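Local coordinates for protein 432aa long hypothetical deoxyribodipyrimidine photolyase (Sulfolobus tokodaii, PDB 2E0I) that probably repairs DNA by splitting cyclobutane pyrimidine dimers in light, using one FAD, with a second FAD implicated as its light-harvesting cofactor, at residues A296-L301 against E331-T336; V311-A316 against R363-W368. All blocks are in the same frame, centred on the assembly; numbering follows the deposited sequence.

Interaction 1 of 2, residues A296-L301 against E331-T336; sequences AGMRML and ERYFAT. With FAD (flavin-adenine dinucleotide), chain E.
Leu301 and Phe334 make the inner, well-packed half of this contact between helix 292-304 and helix 327-337. With CG anti to its own backbone N (chi1 160°), Leu301 sends the CD2 branch to the Phe334 ring, 3.5 Å from CE1. The two side chains meet at about a right angle, and the methyl approaches the ring obliquely. Their CA atoms stay 8.7 Å apart, so the helices are joined through side chains and not through backbone. The far side of the same ring meets the flavin: Phe334 CE2 lies 3.8 Å from C7M of FAD, and FAD C6 lies at the ring edge, in its plane, 3.8 Å from Phe334 CD2. Trp350 meets Phe334 edge-to-face and Trp284 also touches it, so the ring is buried between leucine, protein aromatics and cofactor. Both helices belong to the all-helical FAD-binding domain of the photolyase fold, and Phe334 is part of the pocket around this FAD. Glu331, three residues earlier, turns to the second FAD instead and hydrogen-bonds its N6A through OE1; helix 327-337 thus contributes to both cofactor sites.

Away from the flavin the second pair is thinner and nearer solvent. Met298 is folded at chi2 and chi3 (-54° and -72°), which brings its terminal CE methyl obliquely onto Tyr333, 3.6 Å from CE2. Met298 is buried, whereas Tyr333 is only partly covered. The phenol's polar end faces a polar partner: Tyr333 OH is hydrogen-bonded to Asn302 OD1, just beyond Leu301.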
loop_
_atom_site.group_PDB
_atom_site.type_symbol
_atom_site.label_atom_id
_atom_site.label_comp_id
_atom_site.label_asym_id
_atom_site.label_seq_id
_atom_site.Cartn_x
_atom_site.Cartn_y
_atom_site.Cartn_z
ATOM N N ALA A 296 -20.005 -0.441 -6.857
ATOM C CA ALA A 296 -19.928 -0.694 -5.433
ATOM C C ALA A 296 -18.477 -0.569 -4.995
ATOM O O ALA A 296 -18.171 0.100 -4.003
ATOM C CB ALA A 296 -20.454 -2.069 -5.123
ATOM N N GLY A 297 -17.580 -1.201 -5.745
ATOM C CA GLY A 297 -16.170 -1.135 -5.408
ATOM C C GLY A 297 -15.644 0.286 -5.276
ATOM O O GLY A 297 -15.141 0.675 -4.220
ATOM N N MET A 298 -15.760 1.072 -6.341
ATOM C CA MET A 298 -15.269 2.438 -6.320
ATOM C C MET A 298 -15.890 3.256 -5.204
ATOM O O MET A 298 -15.189 3.985 -4.495
ATOM C CB MET A 298 -15.519 3.114 -7.666
ATOM C CG MET A 298 -14.820 2.423 -8.837
ATOM S SD MET A 298 -13.042 2.181 -8.613
ATOM C CE MET A 298 -12.420 3.894 -8.790
ATOM N N ARG A 299 -17.200 3.133 -5.027
ATOM C CA ARG A 299 -17.857 3.901 -3.983
ATOM C C ARG A 299 -17.318 3.535 -2.616
ATOM O O ARG A 299 -17.046 4.422 -1.804
ATOM C CB ARG A 299 -19.367 3.714 -4.037
ATOM C CG ARG A 299 -19.964 4.353 -5.256
ATOM C CD ARG A 299 -21.465 4.344 -5.233
ATOM N NE ARG A 299 -21.992 4.719 -6.541
ATOM C CZ ARG A 299 -23.280 4.903 -6.800
ATOM N NH1 ARG A 299 -24.175 4.754 -5.828
ATOM N NH2 ARG A 299 -23.677 5.216 -8.031
ATOM N N MET A 300 -17.151 2.242 -2.354
ATOM C CA MET A 300 -16.617 1.836 -1.069
ATOM C C MET A 300 -15.232 2.451 -0.902
ATOM O O MET A 300 -14.969 3.159 0.069
ATOM C CB MET A 300 -16.509 0.322 -0.956
ATOM C CG MET A 300 -16.017 -0.086 0.420
ATOM S SD MET A 300 -15.778 -1.843 0.697
ATOM C CE MET A 300 -14.886 -1.760 2.243
ATOM N N LEU A 301 -14.349 2.181 -1.862
ATOM C CA LEU A 301 -12.994 2.710 -1.828
ATOM C C LEU A 301 -13.001 4.208 -1.528
ATOM O O LEU A 301 -12.237 4.672 -0.692
ATOM C CB LEU A 301 -12.293 2.449 -3.172
ATOM C CG LEU A 301 -11.062 3.302 -3.528
ATOM C CD1 LEU A 301 -9.926 2.997 -2.567
ATOM C CD2 LEU A 301 -10.634 3.033 -4.968
ATOM N N GLU A 331 -3.538 3.995 -11.419
ATOM C CA GLU A 331 -2.511 3.845 -10.394
ATOM C C GLU A 331 -2.507 5.068 -9.496
ATOM O O GLU A 331 -2.535 4.944 -8.272
ATOM C CB GLU A 331 -1.132 3.713 -11.034
ATOM C CG GLU A 331 -0.003 3.648 -10.022
ATOM C CD GLU A 331 1.373 3.921 -10.625
ATOM O OE1 GLU A 331 2.381 3.726 -9.896
ATOM O OE2 GLU A 331 1.448 4.333 -11.808
ATOM N N ARG A 332 -2.471 6.248 -10.115
ATOM C CA ARG A 332 -2.456 7.498 -9.370
ATOM C C ARG A 332 -3.743 7.721 -8.593
ATOM O O ARG A 332 -3.716 8.172 -7.445
ATOM C CB ARG A 332 -2.224 8.697 -10.285
ATOM C CG ARG A 332 -1.485 9.818 -9.566
ATOM C CD ARG A 332 -2.119 11.171 -9.744
ATOM N NE ARG A 332 -2.142 11.608 -11.132
ATOM C CZ ARG A 332 -2.802 12.670 -11.600
ATOM N NH1 ARG A 332 -3.524 13.456 -10.800
ATOM N NH2 ARG A 332 -2.743 12.937 -12.900
ATOM N N TYR A 333 -4.879 7.419 -9.204
ATOM C CA TYR A 333 -6.125 7.606 -8.488
ATOM C C TYR A 333 -6.152 6.756 -7.210
ATOM O O TYR A 333 -6.528 7.243 -6.138
ATOM C CB TYR A 333 -7.307 7.252 -9.370
ATOM C CG TYR A 333 -8.599 7.529 -8.675
ATOM C CD1 TYR A 333 -8.968 8.835 -8.361
ATOM C CD2 TYR A 333 -9.427 6.487 -8.267
ATOM C CE1 TYR A 333 -10.127 9.097 -7.652
ATOM C CE2 TYR A 333 -10.597 6.736 -7.555
ATOM C CZ TYR A 333 -10.936 8.044 -7.252
ATOM O OH TYR A 333 -12.082 8.291 -6.545
ATOM N N PHE A 334 -5.764 5.488 -7.327
ATOM C CA PHE A 334 -5.718 4.588 -6.180
ATOM C C PHE A 334 -4.783 5.125 -5.113
ATOM O O PHE A 334 -5.091 5.050 -3.930
ATOM C CB PHE A 334 -5.220 3.203 -6.599
ATOM C CG PHE A 334 -6.317 2.204 -6.843
ATOM C CD1 PHE A 334 -7.583 2.618 -7.269
ATOM C CD2 PHE A 334 -6.073 0.842 -6.681
ATOM C CE1 PHE A 334 -8.581 1.696 -7.530
ATOM C CE2 PHE A 334 -7.070 -0.095 -6.944
ATOM C CZ PHE A 334 -8.329 0.337 -7.370
ATOM N N ALA A 335 -3.637 5.651 -5.540
ATOM C CA ALA A 335 -2.643 6.195 -4.610
ATOM C C ALA A 335 -3.288 7.312 -3.804
ATOM O O ALA A 335 -2.883 7.644 -2.683
ATOM C CB ALA A 335 -1.424 6.737 -5.381
ATOM N N THR A 336 -4.336 7.860 -4.384
ATOM C CA THR A 336 -5.055 8.949 -3.791
ATOM C C THR A 336 -6.101 8.525 -2.795
ATOM O O THR A 336 -6.522 9.317 -1.974
ATOM C CB THR A 336 -5.679 9.769 -4.924
ATOM O OG1 THR A 336 -4.822 10.879 -5.196
ATOM C CG2 THR A 336 -7.082 10.224 -4.606
HETATM P PA FAD E . -6.268 -10.094 2.558
HETATM O O1A FAD E . -6.891 -10.279 3.889
HETATM O O2A FAD E . -6.379 -11.042 1.429
HETATM O O5B FAD E . -4.780 -10.467 3.045
HETATM C C5B FAD E . -3.797 -10.980 2.142
HETATM C C4B FAD E . -2.450 -10.303 2.399
HETATM O O4B FAD E . -1.440 -10.783 1.495
HETATM C C3B FAD E . -2.580 -8.796 2.163
HETATM O O3B FAD E . -2.828 -8.157 3.417
HETATM C C2B FAD E . -1.159 -8.457 1.719
HETATM O O2B FAD E . -0.283 -8.469 2.848
HETATM C C1B FAD E . -0.866 -9.653 0.813
HETATM N N9A FAD E . -1.505 -9.510 -0.517
HETATM C C8A FAD E . -2.667 -10.028 -0.909
HETATM N N7A FAD E . -2.863 -9.762 -2.199
HETATM C C5A FAD E . -1.818 -9.066 -2.635
HETATM C C6A FAD E . -1.450 -8.509 -3.855
HETATM N N6A FAD E . -2.221 -8.648 -4.929
HETATM N N1A FAD E . -0.294 -7.833 -3.941
HETATM C C2A FAD E . 0.502 -7.687 -2.896
HETATM N N3A FAD E . 0.186 -8.207 -1.722
HETATM C C4A FAD E . -0.954 -8.895 -1.561
HETATM N N1 FAD E . -1.901 -3.652 -1.489
HETATM C C2 FAD E . -1.262 -2.674 -0.715
HETATM O O2 FAD E . -0.884 -2.926 0.426
HETATM N N3 FAD E . -1.101 -1.379 -1.223
HETATM C C4 FAD E . -1.589 -1.072 -2.498
HETATM O O4 FAD E . -1.396 0.049 -2.967
HETATM C C4X FAD E . -2.236 -2.043 -3.255
HETATM N N5 FAD E . -2.794 -1.696 -4.491
HETATM C C5X FAD E . -3.431 -2.667 -5.274
HETATM C C6 FAD E . -3.963 -2.301 -6.507
HETATM C C7 FAD E . -4.567 -3.262 -7.311
HETATM C C7M FAD E . -5.116 -2.839 -8.675
HETATM C C8 FAD E . -4.644 -4.584 -6.876
HETATM C C8M FAD E . -5.277 -5.669 -7.750
HETATM C C9 FAD E . -4.110 -4.939 -5.640
HETATM C C9A FAD E . -3.493 -3.988 -4.831
HETATM N N10 FAD E . -2.931 -4.337 -3.590
HETATM C C10 FAD E . -2.392 -3.337 -2.763
HETATM C "C1'" FAD E . -2.940 -5.751 -3.134
HETATM C "C2'" FAD E . -4.132 -6.232 -2.302
HETATM O "O2'" FAD E . -5.361 -5.948 -2.975
HETATM C "C3'" FAD E . -4.150 -5.627 -0.896
HETATM O "O3'" FAD E . -2.895 -5.879 -0.257
HETATM C "C4'" FAD E . -5.260 -6.242 -0.040
HETATM O "O4'" FAD E . -6.530 -6.057 -0.671
HETATM C "C5'" FAD E . -5.292 -5.611 1.354
HETATM O "O5'" FAD E . -6.392 -6.112 2.122
HETATM P P FAD E . -6.212 -7.332 3.157
HETATM O O1P FAD E . -5.049 -7.029 4.022
HETATM O O2P FAD E . -7.525 -7.553 3.802
HETATM O O3P FAD E . -5.844 -8.579 2.202
#

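Interaction 2 of 2, residues V311-A316 against R363-W368; sequences VRMLVA and RVFNPW. With FAD (flavin-adenine dinucleotide), chain E.
Met313 and Phe365 form an oblique Met-aromatic contact that ties helix 309-322, a wall of the FAD pocket in the photolyase helical domain, to the loop leading into helix 367-374. Met313 CG sits between the backbone N and the carbonyl carbon (chi1 73°). With chi2 extended, Met313 SD lies 4.2 Å from Phe365 CZ and 5.1 Å from the ring centroid, 56° off the ring normal; the bend at chi3 turns only the CE methyl. Phe365 meets Leu314 with the other end of its side chain: Leu314 CD2 comes to 4.2 Å from Phe365 CB. Phe365 is thus met at its CB root by leucine and at its far ring carbon, CZ, by sulfur, and Phe317 adds an edge-to-face ring contact.

On the cofactor side of the same helix, Met313 CB touches the flavin methyl C8M at 3.7 Å, and Ala316 CB lies 3.6 Å from C7M. Arg312 runs along the isoalloxazine, bent at chi2 and chi3: its CG lies near C8 and C7, and its NH2 ends above the ring plane, 3.3 Å from FAD C4X. FAD O2' lies over one guanidinium face, while Asp340 makes a salt bridge to NH2 and Ile307 O accepts a hydrogen bond from NH1. Replacing Arg312 by a leucine would remove the guanidinium and would probably leave the Asp340 carboxylate without its charged mate and Ile307 O without the NH1 donor.

Where the loop ends, Asn366 points its CB away from helix 309-322 and occupies the N-cap of helix 367-374, OD1 accepting a hydrogen bond from Lys369 N.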
loop_
_atom_site.group_PDB
_atom_site.type_symbol
_atom_site.label_atom_id
_atom_site.label_comp_id
_atom_site.label_asym_id
_atom_site.label_seq_id
_atom_site.Cartn_x
_atom_site.Cartn_y
_atom_site.Cartn_z
ATOM N N VAL A 311 -12.242 -7.160 -5.568
ATOM C CA VAL A 311 -12.874 -5.974 -6.125
ATOM C C VAL A 311 -11.806 -5.070 -6.711
ATOM O O VAL A 311 -11.998 -4.471 -7.766
ATOM C CB VAL A 311 -13.666 -5.213 -5.040
ATOM C CG1 VAL A 311 -14.096 -3.843 -5.550
ATOM C CG2 VAL A 311 -14.888 -6.016 -4.643
ATOM N N ARG A 312 -10.674 -4.993 -6.022
ATOM C CA ARG A 312 -9.551 -4.178 -6.452
ATOM C C ARG A 312 -9.175 -4.473 -7.901
ATOM O O ARG A 312 -9.076 -3.562 -8.707
ATOM C CB ARG A 312 -8.349 -4.447 -5.560
ATOM C CG ARG A 312 -7.696 -3.223 -4.984
ATOM C CD ARG A 312 -7.564 -3.363 -3.474
ATOM N NE ARG A 312 -6.353 -2.728 -2.964
ATOM C CZ ARG A 312 -6.086 -2.536 -1.674
ATOM N NH1 ARG A 312 -6.946 -2.929 -0.742
ATOM N NH2 ARG A 312 -4.951 -1.945 -1.315
ATOM N N MET A 313 -8.985 -5.740 -8.249
ATOM C CA MET A 313 -8.609 -6.038 -9.619
ATOM C C MET A 313 -9.745 -5.989 -10.629
ATOM O O MET A 313 -9.506 -5.768 -11.817
ATOM C CB MET A 313 -7.864 -7.374 -9.708
ATOM C CG MET A 313 -8.679 -8.617 -9.523
ATOM S SD MET A 313 -7.602 -10.076 -9.741
ATOM C CE MET A 313 -6.681 -10.058 -8.118
ATOM N N LEU A 314 -10.979 -6.184 -10.175
ATOM C CA LEU A 314 -12.114 -6.115 -11.088
ATOM C C LEU A 314 -12.226 -4.674 -11.546
ATOM O O LEU A 314 -12.481 -4.378 -12.717
ATOM C CB LEU A 314 -13.422 -6.510 -10.395
ATOM C CG LEU A 314 -13.693 -8.000 -10.207
ATOM C CD1 LEU A 314 -15.084 -8.203 -9.649
ATOM C CD2 LEU A 314 -13.555 -8.708 -11.544
ATOM N N VAL A 315 -12.038 -3.781 -10.586
ATOM C CA VAL A 315 -12.120 -2.355 -10.823
ATOM C C VAL A 315 -10.970 -1.903 -11.726
ATOM O O VAL A 315 -11.163 -1.137 -12.661
ATOM C CB VAL A 315 -12.109 -1.617 -9.459
ATOM C CG1 VAL A 315 -11.267 -0.355 -9.525
ATOM C CG2 VAL A 315 -13.541 -1.294 -9.050
ATOM N N ALA A 316 -9.776 -2.402 -11.445
ATOM C CA ALA A 316 -8.606 -2.046 -12.222
ATOM C C ALA A 316 -8.743 -2.596 -13.643
ATOM O O ALA A 316 -8.378 -1.936 -14.616
ATOM C CB ALA A 316 -7.355 -2.598 -11.544
ATOM N N ARG A 363 -5.219 -11.432 -19.656
ATOM C CA ARG A 363 -6.327 -11.862 -18.823
ATOM C C ARG A 363 -7.556 -10.969 -18.931
ATOM O O ARG A 363 -7.443 -9.745 -18.978
ATOM C CB ARG A 363 -5.855 -11.933 -17.375
ATOM C CG ARG A 363 -6.840 -12.562 -16.427
ATOM C CD ARG A 363 -6.096 -13.121 -15.237
ATOM N NE ARG A 363 -4.904 -13.841 -15.684
ATOM C CZ ARG A 363 -4.270 -14.771 -14.976
ATOM N NH1 ARG A 363 -4.709 -15.111 -13.768
ATOM N NH2 ARG A 363 -3.199 -15.368 -15.484
ATOM N N VAL A 364 -8.729 -11.593 -18.970
ATOM C CA VAL A 364 -9.987 -10.862 -19.064
ATOM C C VAL A 364 -11.047 -11.446 -18.131
ATOM O O VAL A 364 -11.096 -12.651 -17.918
ATOM C CB VAL A 364 -10.531 -10.871 -20.505
ATOM C CG1 VAL A 364 -10.709 -12.280 -20.979
ATOM C CG2 VAL A 364 -11.853 -10.142 -20.559
ATOM N N PHE A 365 -11.887 -10.580 -17.570
ATOM C CA PHE A 365 -12.947 -11.002 -16.660
ATOM C C PHE A 365 -14.303 -10.555 -17.184
ATOM O O PHE A 365 -14.419 -9.521 -17.838
ATOM C CB PHE A 365 -12.753 -10.385 -15.273
ATOM C CG PHE A 365 -11.497 -10.814 -14.586
ATOM C CD1 PHE A 365 -11.324 -12.136 -14.189
ATOM C CD2 PHE A 365 -10.482 -9.893 -14.331
ATOM C CE1 PHE A 365 -10.155 -12.539 -13.546
ATOM C CE2 PHE A 365 -9.307 -10.282 -13.690
ATOM C CZ PHE A 365 -9.143 -11.609 -13.296
ATOM N N ASN A 366 -15.332 -11.338 -16.893
ATOM C CA ASN A 366 -16.675 -10.985 -17.310
ATOM C C ASN A 366 -17.324 -10.265 -16.134
ATOM O O ASN A 366 -17.650 -10.877 -15.118
ATOM C CB ASN A 366 -17.478 -12.232 -17.648
ATOM C CG ASN A 366 -18.832 -11.901 -18.215
ATOM O OD1 ASN A 366 -19.543 -11.031 -17.697
ATOM N ND2 ASN A 366 -19.204 -12.591 -19.285
ATOM N N PRO A 367 -17.517 -8.949 -16.253
ATOM C CA PRO A 367 -18.127 -8.162 -15.184
ATOM C C PRO A 367 -19.358 -8.803 -14.574
ATOM O O PRO A 367 -19.439 -8.977 -13.366
ATOM C CB PRO A 367 -18.452 -6.848 -15.874
ATOM C CG PRO A 367 -17.335 -6.716 -16.851
ATOM C CD PRO A 367 -17.230 -8.106 -17.427
ATOM N N TRP A 368 -20.316 -9.164 -15.414
ATOM C CA TRP A 368 -21.552 -9.751 -14.928
ATOM C C TRP A 368 -21.373 -11.127 -14.312
ATOM O O TRP A 368 -21.976 -11.430 -13.287
ATOM C CB TRP A 368 -22.571 -9.789 -16.061
ATOM C CG TRP A 368 -22.695 -8.460 -16.710
ATOM C CD1 TRP A 368 -22.084 -8.058 -17.855
ATOM C CD2 TRP A 368 -23.375 -7.305 -16.185
ATOM N NE1 TRP A 368 -22.331 -6.724 -18.080
ATOM C CE2 TRP A 368 -23.119 -6.235 -17.072
ATOM C CE3 TRP A 368 -24.171 -7.072 -15.052
ATOM C CZ2 TRP A 368 -23.628 -4.946 -16.863
ATOM C CZ3 TRP A 368 -24.680 -5.786 -14.842
ATOM C CH2 TRP A 368 -24.403 -4.741 -15.746
HETATM P PA FAD E . -6.268 -10.094 2.558
HETATM O O1A FAD E . -6.891 -10.279 3.889
HETATM O O2A FAD E . -6.379 -11.042 1.429
HETATM O O5B FAD E . -4.780 -10.467 3.045
HETATM C C5B FAD E . -3.797 -10.980 2.142
HETATM C C4B FAD E . -2.450 -10.303 2.399
HETATM O O4B FAD E . -1.440 -10.783 1.495
HETATM C C3B FAD E . -2.580 -8.796 2.163
HETATM O O3B FAD E . -2.828 -8.157 3.417
HETATM C C2B FAD E . -1.159 -8.457 1.719
HETATM O O2B FAD E . -0.283 -8.469 2.848
HETATM C C1B FAD E . -0.866 -9.653 0.813
HETATM N N9A FAD E . -1.505 -9.510 -0.517
HETATM C C8A FAD E . -2.667 -10.028 -0.909
HETATM N N7A FAD E . -2.863 -9.762 -2.199
HETATM C C5A FAD E . -1.818 -9.066 -2.635
HETATM C C6A FAD E . -1.450 -8.509 -3.855
HETATM N N6A FAD E . -2.221 -8.648 -4.929
HETATM N N1A FAD E . -0.294 -7.833 -3.941
HETATM C C2A FAD E . 0.502 -7.687 -2.896
HETATM N N3A FAD E . 0.186 -8.207 -1.722
HETATM C C4A FAD E . -0.954 -8.895 -1.561
HETATM N N1 FAD E . -1.901 -3.652 -1.489
HETATM C C2 FAD E . -1.262 -2.674 -0.715
HETATM O O2 FAD E . -0.884 -2.926 0.426
HETATM N N3 FAD E . -1.101 -1.379 -1.223
HETATM C C4 FAD E . -1.589 -1.072 -2.498
HETATM O O4 FAD E . -1.396 0.049 -2.967
HETATM C C4X FAD E . -2.236 -2.043 -3.255
HETATM N N5 FAD E . -2.794 -1.696 -4.491
HETATM C C5X FAD E . -3.431 -2.667 -5.274
HETATM C C6 FAD E . -3.963 -2.301 -6.507
HETATM C C7 FAD E . -4.567 -3.262 -7.311
HETATM C C7M FAD E . -5.116 -2.839 -8.675
HETATM C C8 FAD E . -4.644 -4.584 -6.876
HETATM C C8M FAD E . -5.277 -5.669 -7.750
HETATM C C9 FAD E . -4.110 -4.939 -5.640
HETATM C C9A FAD E . -3.493 -3.988 -4.831
HETATM N N10 FAD E . -2.931 -4.337 -3.590
HETATM C C10 FAD E . -2.392 -3.337 -2.763
HETATM C "C1'" FAD E . -2.940 -5.751 -3.134
HETATM C "C2'" FAD E . -4.132 -6.232 -2.302
HETATM O "O2'" FAD E . -5.361 -5.948 -2.975
HETATM C "C3'" FAD E . -4.150 -5.627 -0.896
HETATM O "O3'" FAD E . -2.895 -5.879 -0.257
HETATM C "C4'" FAD E . -5.260 -6.242 -0.040
HETATM O "O4'" FAD E . -6.530 -6.057 -0.671
HETATM C "C5'" FAD E . -5.292 -5.611 1.354
HETATM O "O5'" FAD E . -6.392 -6.112 2.122
HETATM P P FAD E . -6.212 -7.332 3.157
HETATM O O1P FAD E . -5.049 -7.029 4.022
HETATM O O2P FAD E . -7.525 -7.553 3.802
HETATM O O3P FAD E . -5.844 -8.579 2.202
#

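How the interactions relate
Interaction 1 is core packing, with three of its four touching residues buried; interaction 2 lies farther from the centre of the chain and is only partly buried. Helix 309-322, which carries one side of interaction 2, follows helix 292-304 and precedes helix 327-337, the two helices of interaction 1. The contacts meet directly: Val315 packs against Met298 and Phe334, and Arg312 CG lies 3.7 Å from Phe334 CE2. Both are apolar between their segments and both border the same flavin, but interaction 1 joins helix to helix, whereas interaction 2 joins a helix to a loop, and the same helix lays Arg312 over the flavin.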